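Local coordinates for purine-binding protein BAB2_0673 (Brucella melitensis biovar Abortus, PDB 3S99), which binds adenine and probably other purines such as guanine, and may take part in an ABC-type uptake system for these bases, at residues P100-A105 against D123-Y128; I260-A265 against K272-W277; E327-K330 against K334-D337; R131-R136 against N314-P319. One frame throughout, in Å; residues are numbered along the deposited sequence.

Interaction 1 closes the short loop from helix 98-105 to strand 125-130, on one lobe's parallel sheet. The chain then leaves that strand into 131-136, which opens the long loop closed by interaction 4 at 314-319. Interaction 2 is nested inside that loop: helix 256-268 meets the start of strand 275-278, the neighbour of strand 125-130, so interactions 1 and 2 share a sheet and touch through backbone pairs of Ala127 with Gln274 and Ile276. Interaction 3, a tight loop near the C terminus, follows in series and adjoins interaction 4 through the Ala335 N to Phe316 O pair and the Asp337-Arg131 salt bridge. None of the loops cross.

Interaction 1: residues P100-A105 against D123-Y128; sequences PTVKVA and DNMSAY
Asn124 and Ala105 supply the polar part of this contact. Asn124 ND2 donates to Ala105 O at 3.0 Å with an N-H...O angle of 164°, a nearly straight bond. The acceptor lies close to the plane of the Asn124 amide, whereas the donor is tilted 30° from the plane of the Ala105 carbonyl. The same ND2 also bonds Val111 O, and two carbonyl partners on one amide nitrogen would restrict rotation of the group. Its other end, OD1, rests 3.6 Å from Ala105 CB.

The helix 98-105 is the crossover helix of a right-handed beta-alpha-beta unit, linking the parallel strands 89-92 and 112-116 in a lobe of the type I periplasmic binding protein fold. Strand 125-130 lies next to 112-116, so the contact reaches one strand beyond the unit. Thr101 and Ala105 also touch Phe113 of strand 112-116.

The apolar part is carried by Met125. With CG anti to the backbone N (chi1 -176°) and the chain extended beyond it, the thioether reaches the helix. SD lies 3.4 Å from Val102 CG2, the two side chains crossing at about a right angle, and CE is 3.6 Å from that same methyl. CE also meets Thr101 CG2 at 3.8 Å. The Thr101 hydroxyl, by contrast, bonds Tyr97 O and Thr92 OG1.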
loop_
_atom_site.group_PDB
_atom_site.type_symbol
_atom_site.label_atom_id
_atom_site.label_comp_id
_atom_site.label_asym_id
_atom_site.label_seq_id
_atom_site.Cartn_x
_atom_site.Cartn_y
_atom_site.Cartn_z
ATOM N N PRO A 100 -7.181 8.657 15.968
ATOM C CA PRO A 100 -8.635 8.789 16.059
ATOM C C PRO A 100 -9.346 7.484 16.425
ATOM O O PRO A 100 -10.282 7.519 17.207
ATOM C CB PRO A 100 -9.018 9.219 14.656
ATOM C CG PRO A 100 -7.900 10.089 14.240
ATOM C CD PRO A 100 -6.660 9.384 14.792
ATOM N N THR A 101 -8.862 6.343 15.907
ATOM C CA THR A 101 -9.522 5.062 16.184
ATOM C C THR A 101 -9.259 4.628 17.630
ATOM O O THR A 101 -10.155 4.120 18.304
ATOM C CB THR A 101 -9.036 3.969 15.209
ATOM O OG1 THR A 101 -9.243 4.398 13.843
ATOM C CG2 THR A 101 -9.756 2.644 15.476
ATOM N N VAL A 102 -8.030 4.824 18.101
ATOM C CA VAL A 102 -7.684 4.521 19.496
ATOM C C VAL A 102 -8.553 5.371 20.439
ATOM O O VAL A 102 -9.098 4.870 21.416
ATOM C CB VAL A 102 -6.181 4.751 19.788
ATOM C CG1 VAL A 102 -5.890 4.668 21.290
ATOM C CG2 VAL A 102 -5.296 3.758 18.999
ATOM N N LYS A 103 -8.700 6.642 20.123
ATOM C CA LYS A 103 -9.494 7.528 20.950
ATOM C C LYS A 103 -10.951 7.128 20.972
ATOM O O LYS A 103 -11.548 7.030 22.064
ATOM C CB LYS A 103 -9.389 8.976 20.502
ATOM C CG LYS A 103 -10.183 9.959 21.403
ATOM C CD LYS A 103 -10.268 11.348 20.777
ATOM C CE LYS A 103 -11.246 12.283 21.530
ATOM N NZ LYS A 103 -10.797 13.713 21.401
ATOM N N VAL A 104 -11.534 6.928 19.789
ATOM C CA VAL A 104 -12.956 6.656 19.713
ATOM C C VAL A 104 -13.283 5.299 20.321
ATOM O O VAL A 104 -14.282 5.148 20.998
ATOM C CB VAL A 104 -13.510 6.763 18.272
ATOM C CG1 VAL A 104 -14.947 6.293 18.238
ATOM C CG2 VAL A 104 -13.370 8.230 17.754
ATOM N N ALA A 105 -12.423 4.318 20.084
ATOM C CA ALA A 105 -12.623 2.955 20.620
ATOM C C ALA A 105 -12.852 2.913 22.122
ATOM O O ALA A 105 -13.576 2.059 22.621
ATOM C CB ALA A 105 -11.396 2.054 20.259
ATOM N N ASP A 123 -8.051 -3.301 23.682
ATOM C CA ASP A 123 -8.887 -4.490 23.929
ATOM C C ASP A 123 -10.008 -4.734 22.910
ATOM O O ASP A 123 -10.421 -5.883 22.701
ATOM C CB ASP A 123 -9.419 -4.525 25.363
ATOM C CG ASP A 123 -10.238 -3.276 25.744
ATOM O OD1 ASP A 123 -10.988 -2.793 24.901
ATOM O OD2 ASP A 123 -10.115 -2.757 26.895
ATOM N N ASN A 124 -10.502 -3.654 22.295
ATOM C CA ASN A 124 -11.499 -3.710 21.224
ATOM C C ASN A 124 -11.040 -3.091 19.875
ATOM O O ASN A 124 -11.877 -2.591 19.107
ATOM C CB ASN A 124 -12.790 -3.016 21.673
ATOM C CG ASN A 124 -12.631 -1.500 21.846
ATOM O OD1 ASN A 124 -11.532 -0.995 22.094
ATOM N ND2 ASN A 124 -13.753 -0.771 21.731
ATOM N N MET A 125 -9.736 -3.103 19.613
ATOM C CA MET A 125 -9.145 -2.529 18.385
ATOM C C MET A 125 -7.989 -3.425 17.898
ATOM O O MET A 125 -7.046 -3.646 18.639
ATOM C CB MET A 125 -8.561 -1.140 18.660
ATOM C CG MET A 125 -8.017 -0.423 17.432
ATOM S SD MET A 125 -7.168 1.093 17.922
ATOM C CE MET A 125 -6.272 1.446 16.398
ATOM N N SER A 126 -8.094 -3.882 16.653
ATOM C CA SER A 126 -7.079 -4.605 15.941
ATOM C C SER A 126 -6.418 -3.678 14.928
ATOM O O SER A 126 -6.964 -2.632 14.547
ATOM C CB SER A 126 -7.682 -5.830 15.228
ATOM O OG SER A 126 -8.109 -6.800 16.162
ATOM N N ALA A 127 -5.240 -4.088 14.495
ATOM C CA ALA A 127 -4.436 -3.368 13.538
ATOM C C ALA A 127 -4.044 -4.344 12.471
ATOM O O ALA A 127 -3.434 -5.389 12.731
ATOM C CB ALA A 127 -3.150 -2.763 14.195
ATOM N N TYR A 128 -4.319 -3.971 11.242
ATOM C CA TYR A 128 -4.012 -4.830 10.144
ATOM C C TYR A 128 -3.157 -4.110 9.128
ATOM O O TYR A 128 -3.570 -3.117 8.516
ATOM C CB TYR A 128 -5.297 -5.456 9.589
ATOM C CG TYR A 128 -6.296 -4.492 8.911
ATOM C CD1 TYR A 128 -7.193 -3.745 9.656
ATOM C CD2 TYR A 128 -6.327 -4.353 7.525
ATOM C CE1 TYR A 128 -8.098 -2.887 9.039
ATOM C CE2 TYR A 128 -7.209 -3.501 6.909
ATOM C CZ TYR A 128 -8.113 -2.778 7.672
ATOM O OH TYR A 128 -9.016 -1.938 7.063
#

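Interaction 2: residues I260-A265 against K272-W277; sequences IDRAKA and KSQNIW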
loop_
_atom_site.group_PDB
_atom_site.type_symbol
_atom_site.label_atom_id
_atom_site.label_comp_id
_atom_site.label_asym_id
_atom_site.label_seq_id
_atom_site.Cartn_x
_atom_site.Cartn_y
_atom_site.Cartn_z
ATOM N N ILE A 260 -13.834 -10.631 5.568
ATOM C CA ILE A 260 -14.800 -11.701 5.788
ATOM C C ILE A 260 -14.462 -12.439 7.098
ATOM O O ILE A 260 -15.344 -12.655 7.917
ATOM C CB ILE A 260 -14.842 -12.643 4.574
ATOM C CG1 ILE A 260 -15.499 -11.923 3.382
ATOM C CG2 ILE A 260 -15.607 -13.966 4.918
ATOM C CD1 ILE A 260 -15.162 -12.487 2.021
ATOM N N ASP A 261 -13.195 -12.800 7.300
ATOM C CA ASP A 261 -12.796 -13.552 8.508
ATOM C C ASP A 261 -13.161 -12.794 9.802
ATOM O O ASP A 261 -13.766 -13.351 10.702
ATOM C CB ASP A 261 -11.296 -13.876 8.477
ATOM C CG ASP A 261 -10.822 -14.586 9.751
ATOM O OD1 ASP A 261 -11.255 -15.722 9.980
ATOM O OD2 ASP A 261 -10.047 -13.983 10.538
ATOM N N ARG A 262 -12.848 -11.506 9.847
ATOM C CA ARG A 262 -13.130 -10.674 11.008
ATOM C C ARG A 262 -14.612 -10.449 11.238
ATOM O O ARG A 262 -15.039 -10.428 12.381
ATOM C CB ARG A 262 -12.393 -9.326 10.893
ATOM C CG ARG A 262 -10.897 -9.466 10.691
ATOM C CD ARG A 262 -10.220 -10.366 11.745
ATOM N NE ARG A 262 -10.049 -9.675 13.037
ATOM C CZ ARG A 262 -9.831 -10.281 14.190
ATOM N NH1 ARG A 262 -9.805 -11.593 14.248
ATOM N NH2 ARG A 262 -9.641 -9.566 15.292
ATOM N N ALA A 263 -15.407 -10.309 10.167
ATOM C CA ALA A 263 -16.866 -10.199 10.308
ATOM C C ALA A 263 -17.452 -11.500 10.844
ATOM O O ALA A 263 -18.308 -11.482 11.752
ATOM C CB ALA A 263 -17.526 -9.819 8.978
ATOM N N LYS A 264 -16.949 -12.627 10.331
ATOM C CA LYS A 264 -17.328 -13.951 10.845
ATOM C C LYS A 264 -16.992 -14.089 12.337
ATOM O O LYS A 264 -17.793 -14.613 13.117
ATOM C CB LYS A 264 -16.596 -15.051 10.077
ATOM C CG LYS A 264 -17.243 -15.447 8.745
ATOM C CD LYS A 264 -16.344 -16.415 7.985
ATOM C CE LYS A 264 -16.963 -16.820 6.661
ATOM N NZ LYS A 264 -16.235 -17.945 6.065
ATOM N N ALA A 265 -15.815 -13.575 12.723
ATOM C CA ALA A 265 -15.367 -13.628 14.111
ATOM C C ALA A 265 -16.281 -12.790 15.009
ATOM O O ALA A 265 -16.557 -13.181 16.133
ATOM C CB ALA A 265 -13.889 -13.190 14.235
ATOM N N LYS A 272 -11.158 -11.288 18.722
ATOM C CA LYS A 272 -10.242 -10.780 19.722
ATOM C C LYS A 272 -9.214 -9.857 19.065
ATOM O O LYS A 272 -8.797 -10.069 17.889
ATOM C CB LYS A 272 -9.550 -11.960 20.401
ATOM C CG LYS A 272 -10.480 -12.856 21.248
ATOM C CD LYS A 272 -9.745 -14.111 21.837
ATOM C CE LYS A 272 -9.516 -15.164 20.761
ATOM N NZ LYS A 272 -10.846 -15.744 20.304
ATOM N N SER A 273 -8.757 -8.880 19.849
ATOM C CA SER A 273 -7.765 -7.892 19.415
ATOM C C SER A 273 -6.468 -8.565 18.994
ATOM O O SER A 273 -6.007 -9.505 19.648
ATOM C CB SER A 273 -7.488 -6.917 20.572
ATOM O OG SER A 273 -6.400 -6.050 20.322
ATOM N N GLN A 274 -5.909 -8.088 17.878
ATOM C CA GLN A 274 -4.682 -8.602 17.306
ATOM C C GLN A 274 -4.029 -7.512 16.465
ATOM O O GLN A 274 -4.711 -6.632 15.880
ATOM C CB GLN A 274 -4.959 -9.833 16.404
ATOM C CG GLN A 274 -5.767 -9.490 15.122
ATOM C CD GLN A 274 -6.126 -10.722 14.327
ATOM O OE1 GLN A 274 -6.142 -11.812 14.860
ATOM N NE2 GLN A 274 -6.469 -10.543 13.073
ATOM N N ASN A 275 -2.712 -7.575 16.407
ATOM C CA ASN A 275 -1.870 -6.742 15.552
ATOM C C ASN A 275 -1.146 -7.695 14.578
ATOM O O ASN A 275 -0.400 -8.614 14.993
ATOM C CB ASN A 275 -0.888 -5.960 16.453
ATOM C CG ASN A 275 0.254 -5.308 15.696
ATOM O OD1 ASN A 275 0.710 -5.791 14.651
ATOM N ND2 ASN A 275 0.757 -4.211 16.253
ATOM N N ILE A 276 -1.356 -7.476 13.291
ATOM C CA ILE A 276 -0.783 -8.351 12.266
ATOM C C ILE A 276 -0.104 -7.541 11.166
ATOM O O ILE A 276 -0.527 -6.425 10.815
ATOM C CB ILE A 276 -1.875 -9.324 11.665
ATOM C CG1 ILE A 276 -3.049 -8.563 11.026
ATOM C CG2 ILE A 276 -2.424 -10.229 12.739
ATOM C CD1 ILE A 276 -2.974 -8.471 9.544
ATOM N N TRP A 277 0.961 -8.106 10.624
ATOM C CA TRP A 277 1.615 -7.518 9.491
ATOM C C TRP A 277 1.907 -8.643 8.554
ATOM O O TRP A 277 2.782 -9.492 8.818
ATOM C CB TRP A 277 2.888 -6.776 9.906
ATOM C CG TRP A 277 3.431 -5.857 8.839
ATOM C CD1 TRP A 277 2.814 -5.469 7.687
ATOM C CD2 TRP A 277 4.682 -5.175 8.872
ATOM N NE1 TRP A 277 3.608 -4.583 6.989
ATOM C CE2 TRP A 277 4.762 -4.381 7.698
ATOM C CE3 TRP A 277 5.747 -5.151 9.778
ATOM C CZ2 TRP A 277 5.868 -3.570 7.405
ATOM C CZ3 TRP A 277 6.865 -4.311 9.485
ATOM C CH2 TRP A 277 6.910 -3.561 8.285
HETATM O O HOH W 1 -7.550 -12.874 11.228
HETATM O O HOH W 2 -9.754 -12.780 16.771
#
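Arg262 reaches Lys272 and Gln274 by a chain bent at chi2 (-53°) and again at chi3 (-77°), while Gln274 comes from the opposite direction, extended beyond CG. The two segments belong to helix 256-268 and the approach to strand 275-278, the edge strand of a six-stranded parallel sheet in one lobe of the type I periplasmic binding protein fold.

The flat ends stack: guanidinium and amide planes differ by only 9°, and Gln274 NE2 sits over the centre of one guanidinium face, 3.6 Å from Arg262 CZ. The edge of the same group is used for hydrogen bonding. Arg262 NH2 donates to Lys272 O at 2.8 Å, with the acceptor nearly in the guanidinium plane but the donor well above the carbonyl plane, away from its lone pairs. Also at the edge, a water accepts from Arg262 NH1 (2.8 Å) and from Lys272 N (2.8 Å), adding a bridge to the same residue. Beyond the two segments, Arg262 NE forms a salt bridge with Glu114, and Trp271 makes a cation-pi contact with the guanidinium. A second water accepts from Gln274 NE2 at 3.2 Å and donates to Asp261 OD2 at 2.8 Å.

Interaction 3: residues E327-K330 against K334-D337; sequences EWLK and KADD
Ala335 CB is the meeting point of Trp328 and Leu329. It lies 3.7 Å from Trp328 CZ2 and 4.0 Å from CH2 of the same ring, so the methyl meets the CZ2-CH2 side of the six-membered ring, at an oblique approach. Leu329 uses both of its methyls. CD1 is 3.9 Å from Ala335 N and 4.1 Å from Ala335 CB, whereas CD2 approaches Ala335 CA at 4.1 Å. No hydrogen bond spans the two segments, and the contact rests on van der Waals packing alone.

The two large side chains also pack on each other. Leu329 CG stands 3.5 Å above the plane of the Trp328 ring, over its centre, with CD1 over the six-membered ring and CD2 over the pyrrole part, and the one small methyl of Ala335 meets both residues. Trp328 has CG anti to its own N (chi1 170°), and this directs the indole away from the strand toward Ala335.

That side-by-side arrangement of consecutive residues reflects a classic beta bulge: Trp328 and Leu329 both face Ile320 in the small antiparallel pair of strands 320-321 and 327-329. A turn brings the chain back to 334-337, which leads into helix 337-341 with Asp336 at the N-cap position, although its side chain makes no capping bond.

Further out, Leu340 of that helix packs on both Trp328 and Ala335, and Phe345 meets the indole edge-to-face. Ala335 is positioned in turn by a backbone bond to Phe316.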
loop_
_atom_site.group_PDB
_atom_site.type_symbol
_atom_site.label_atom_id
_atom_site.label_comp_id
_atom_site.label_asym_id
_atom_site.label_seq_id
_atom_site.Cartn_x
_atom_site.Cartn_y
_atom_site.Cartn_z
ATOM N N GLU A 327 26.782 1.703 7.231
ATOM C CA GLU A 327 26.188 0.373 7.022
ATOM C C GLU A 327 24.839 0.297 7.765
ATOM O O GLU A 327 24.670 0.882 8.847
ATOM C CB GLU A 327 27.142 -0.742 7.491
ATOM C CG GLU A 327 26.783 -2.168 7.014
ATOM C CD GLU A 327 27.529 -3.276 7.792
ATOM O OE1 GLU A 327 27.432 -3.282 9.040
ATOM O OE2 GLU A 327 28.208 -4.140 7.165
ATOM N N TRP A 328 23.861 -0.370 7.163
ATOM C CA TRP A 328 22.626 -0.666 7.885
ATOM C C TRP A 328 22.624 -2.133 8.240
ATOM O O TRP A 328 22.612 -2.473 9.411
ATOM C CB TRP A 328 21.367 -0.260 7.107
ATOM C CG TRP A 328 20.104 -0.768 7.717
ATOM C CD1 TRP A 328 19.885 -1.038 9.040
ATOM C CD2 TRP A 328 18.874 -1.073 7.033
ATOM N NE1 TRP A 328 18.605 -1.497 9.215
ATOM C CE2 TRP A 328 17.965 -1.532 8.000
ATOM C CE3 TRP A 328 18.461 -1.004 5.696
ATOM C CZ2 TRP A 328 16.666 -1.913 7.681
ATOM C CZ3 TRP A 328 17.187 -1.391 5.372
ATOM C CH2 TRP A 328 16.293 -1.846 6.367
ATOM N N LEU A 329 22.675 -2.993 7.236
ATOM C CA LEU A 329 22.575 -4.420 7.470
ATOM C C LEU A 329 23.795 -5.142 6.933
ATOM O O LEU A 329 24.257 -4.862 5.814
ATOM C CB LEU A 329 21.310 -5.001 6.815
ATOM C CG LEU A 329 19.982 -4.466 7.358
ATOM C CD1 LEU A 329 18.818 -4.837 6.429
ATOM C CD2 LEU A 329 19.746 -4.958 8.791
ATOM N N LYS A 330 24.285 -6.095 7.731
ATOM C CA LYS A 330 25.452 -6.904 7.373
ATOM C C LYS A 330 25.029 -7.924 6.330
ATOM O O LYS A 330 23.861 -8.252 6.236
ATOM C CB LYS A 330 26.019 -7.627 8.616
ATOM N N LYS A 334 18.858 -10.000 8.047
ATOM C CA LYS A 334 17.491 -9.559 7.799
ATOM C C LYS A 334 17.119 -8.434 8.765
ATOM O O LYS A 334 17.416 -8.520 9.946
ATOM C CB LYS A 334 16.562 -10.780 7.975
ATOM C CG LYS A 334 15.037 -10.599 7.730
ATOM C CD LYS A 334 14.399 -12.000 7.843
ATOM C CE LYS A 334 12.952 -12.065 8.308
ATOM N NZ LYS A 334 12.573 -13.526 8.347
ATOM N N ALA A 335 16.441 -7.396 8.260
ATOM C CA ALA A 335 15.915 -6.321 9.112
ATOM C C ALA A 335 14.933 -6.817 10.167
ATOM O O ALA A 335 14.188 -7.771 9.920
ATOM C CB ALA A 335 15.231 -5.250 8.275
ATOM N N ASP A 336 14.928 -6.157 11.325
ATOM C CA ASP A 336 13.850 -6.339 12.299
ATOM C C ASP A 336 12.670 -5.506 11.851
ATOM O O ASP A 336 12.834 -4.363 11.420
ATOM C CB ASP A 336 14.222 -5.850 13.690
ATOM C CG ASP A 336 15.315 -6.661 14.335
ATOM O OD1 ASP A 336 15.682 -7.736 13.816
ATOM O OD2 ASP A 336 15.816 -6.188 15.373
ATOM N N ASP A 337 11.483 -6.068 12.036
ATOM C CA ASP A 337 10.244 -5.398 11.672
ATOM C C ASP A 337 10.103 -4.096 12.423
ATOM O O ASP A 337 9.610 -3.129 11.883
ATOM C CB ASP A 337 9.033 -6.284 11.982
ATOM C CG ASP A 337 8.791 -7.376 10.920
ATOM O OD1 ASP A 337 9.474 -7.443 9.880
ATOM O OD2 ASP A 337 7.860 -8.171 11.126
#

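Interaction 4: residues R131-R136 against N314-P319; sequences RFYEGR and NPFTGP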
loop_
_atom_site.group_PDB
_atom_site.type_symbol
_atom_site.label_atom_id
_atom_site.label_comp_id
_atom_site.label_asym_id
_atom_site.label_seq_id
_atom_site.Cartn_x
_atom_site.Cartn_y
_atom_site.Cartn_z
ATOM N N ARG A 131 2.584 -6.006 4.091
ATOM C CA ARG A 131 3.953 -5.760 3.657
ATOM C C ARG A 131 3.984 -5.323 2.182
ATOM O O ARG A 131 4.500 -6.061 1.321
ATOM C CB ARG A 131 4.800 -7.020 3.820
ATOM C CG ARG A 131 4.887 -7.519 5.245
ATOM C CD ARG A 131 5.914 -8.644 5.397
ATOM N NE ARG A 131 5.886 -9.171 6.756
ATOM C CZ ARG A 131 6.586 -8.706 7.788
ATOM N NH1 ARG A 131 7.445 -7.715 7.641
ATOM N NH2 ARG A 131 6.430 -9.250 9.000
ATOM N N PHE A 132 3.436 -4.136 1.896
ATOM C CA PHE A 132 3.404 -3.650 0.528
ATOM C C PHE A 132 4.795 -3.621 -0.135
ATOM O O PHE A 132 4.926 -3.791 -1.333
ATOM C CB PHE A 132 2.850 -2.233 0.454
ATOM C CG PHE A 132 1.572 -2.012 1.228
ATOM C CD1 PHE A 132 0.369 -2.502 0.765
ATOM C CD2 PHE A 132 1.580 -1.293 2.407
ATOM C CE1 PHE A 132 -0.788 -2.275 1.462
ATOM C CE2 PHE A 132 0.398 -1.049 3.104
ATOM C CZ PHE A 132 -0.782 -1.558 2.621
ATOM N N TYR A 133 5.821 -3.379 0.654
ATOM C CA TYR A 133 7.203 -3.281 0.167
ATOM C C TYR A 133 7.686 -4.586 -0.493
ATOM O O TYR A 133 8.679 -4.574 -1.231
ATOM C CB TYR A 133 8.144 -2.857 1.312
ATOM C CG TYR A 133 8.349 -3.946 2.351
ATOM C CD1 TYR A 133 7.674 -3.932 3.552
ATOM C CD2 TYR A 133 9.202 -5.019 2.097
ATOM C CE1 TYR A 133 7.855 -4.960 4.493
ATOM C CE2 TYR A 133 9.374 -6.041 3.020
ATOM C CZ TYR A 133 8.702 -5.989 4.216
ATOM O OH TYR A 133 8.881 -7.023 5.087
ATOM N N GLU A 134 6.991 -5.697 -0.267
ATOM C CA GLU A 134 7.326 -6.930 -0.948
ATOM C C GLU A 134 7.021 -6.807 -2.434
ATOM O O GLU A 134 7.847 -7.171 -3.258
ATOM C CB GLU A 134 6.611 -8.128 -0.328
ATOM C CG GLU A 134 7.138 -8.509 1.051
ATOM C CD GLU A 134 6.441 -9.742 1.661
ATOM O OE1 GLU A 134 5.339 -10.070 1.222
ATOM O OE2 GLU A 134 6.999 -10.377 2.591
ATOM N N GLY A 135 5.871 -6.204 -2.768
ATOM C CA GLY A 135 5.505 -5.902 -4.146
ATOM C C GLY A 135 6.420 -4.873 -4.757
ATOM O O GLY A 135 6.730 -4.939 -5.935
ATOM N N ARG A 136 6.860 -3.908 -3.968
ATOM C CA ARG A 136 7.757 -2.892 -4.476
ATOM C C ARG A 136 9.062 -3.511 -4.988
ATOM O O ARG A 136 9.654 -3.019 -5.951
ATOM C CB ARG A 136 8.097 -1.901 -3.379
ATOM C CG ARG A 136 6.912 -1.069 -2.910
ATOM C CD ARG A 136 6.581 -0.007 -3.906
ATOM N NE ARG A 136 5.471 0.814 -3.417
ATOM C CZ ARG A 136 4.829 1.726 -4.120
ATOM N NH1 ARG A 136 5.128 1.959 -5.382
ATOM N NH2 ARG A 136 3.854 2.409 -3.535
ATOM N N ASN A 314 13.727 -11.858 1.458
ATOM C CA ASN A 314 13.276 -10.697 2.170
ATOM C C ASN A 314 14.059 -9.510 1.642
ATOM O O ASN A 314 15.260 -9.402 1.880
ATOM C CB ASN A 314 13.471 -10.872 3.678
ATOM C CG ASN A 314 12.593 -11.981 4.241
ATOM O OD1 ASN A 314 13.086 -13.036 4.657
ATOM N ND2 ASN A 314 11.287 -11.756 4.241
ATOM N N PRO A 315 13.376 -8.615 0.917
ATOM C CA PRO A 315 13.953 -7.405 0.368
ATOM C C PRO A 315 14.940 -6.729 1.299
ATOM O O PRO A 315 16.014 -6.340 0.844
ATOM C CB PRO A 315 12.720 -6.500 0.146
ATOM C CG PRO A 315 11.666 -7.435 -0.203
ATOM C CD PRO A 315 11.920 -8.664 0.671
ATOM N N PHE A 316 14.609 -6.594 2.584
ATOM C CA PHE A 316 15.520 -5.953 3.529
ATOM C C PHE A 316 16.471 -6.940 4.194
ATOM O O PHE A 316 16.372 -7.213 5.381
ATOM C CB PHE A 316 14.741 -5.164 4.551
ATOM C CG PHE A 316 13.922 -4.040 3.934
ATOM C CD1 PHE A 316 14.559 -2.988 3.263
ATOM C CD2 PHE A 316 12.550 -4.044 3.999
ATOM C CE1 PHE A 316 13.824 -1.987 2.710
ATOM C CE2 PHE A 316 11.809 -3.018 3.442
ATOM C CZ PHE A 316 12.459 -1.992 2.808
ATOM N N THR A 317 17.395 -7.455 3.387
ATOM C CA THR A 317 18.447 -8.393 3.815
ATOM C C THR A 317 19.775 -7.871 3.290
ATOM O O THR A 317 19.907 -7.630 2.095
ATOM C CB THR A 317 18.213 -9.800 3.235
ATOM O OG1 THR A 317 16.914 -10.254 3.637
ATOM C CG2 THR A 317 19.305 -10.816 3.725
ATOM N N GLY A 318 20.743 -7.702 4.180
ATOM C CA GLY A 318 22.045 -7.134 3.835
ATOM C C GLY A 318 22.860 -7.928 2.817
ATOM O O GLY A 318 22.501 -9.048 2.460
ATOM N N PRO A 319 23.965 -7.343 2.325
ATOM C CA PRO A 319 24.548 -6.068 2.751
ATOM C C PRO A 319 23.729 -4.891 2.234
ATOM O O PRO A 319 23.322 -4.921 1.073
ATOM C CB PRO A 319 25.932 -6.098 2.097
ATOM C CG PRO A 319 25.737 -6.876 0.853
ATOM C CD PRO A 319 24.662 -7.890 1.142
HETATM O O HOH W 3 9.995 -9.656 3.511
#
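Tyr133 presents one ring face to Phe316 and a ring edge to Pro315. Phe316 CE2 stands 3.5 Å above the tyrosine plane, offset toward the rim, and approaches Tyr133 CD2 to 3.6 Å. The rings are 5.1 Å apart between centroids with planes at 49°, an oblique pairing. Near the tyrosine plane, Pro315 CG lies 4.1 Å from Tyr133 CD2. Phe316 is the centre of an inverse gamma turn with a weak Thr317 N to Pro315 O bond, consistent with the neighbouring Pro315 and Phe316 side chains reaching the ring at its edge and over its face.

Tyr133 OH accepts from Arg131 NH1 at 3.0 Å, 21° off the guanidinium plane. A water joining the two segments lies 3.3 Å from Tyr133 OH, donates to Glu134 OE2 at 3.2 Å and accepts from Asn314 ND2 at 2.6 Å. Glu134 OE1 takes a further hydrogen bond from Met280 N, and Arg131 forms a salt bridge with Asp337.

The contact lies just past the crossing between lobes that ends strand 125-130. It packs the start of helix 132-146 and the 314-319 loop together beside helix 161-175, within the second lobe of the two-lobed type I periplasmic binding protein fold.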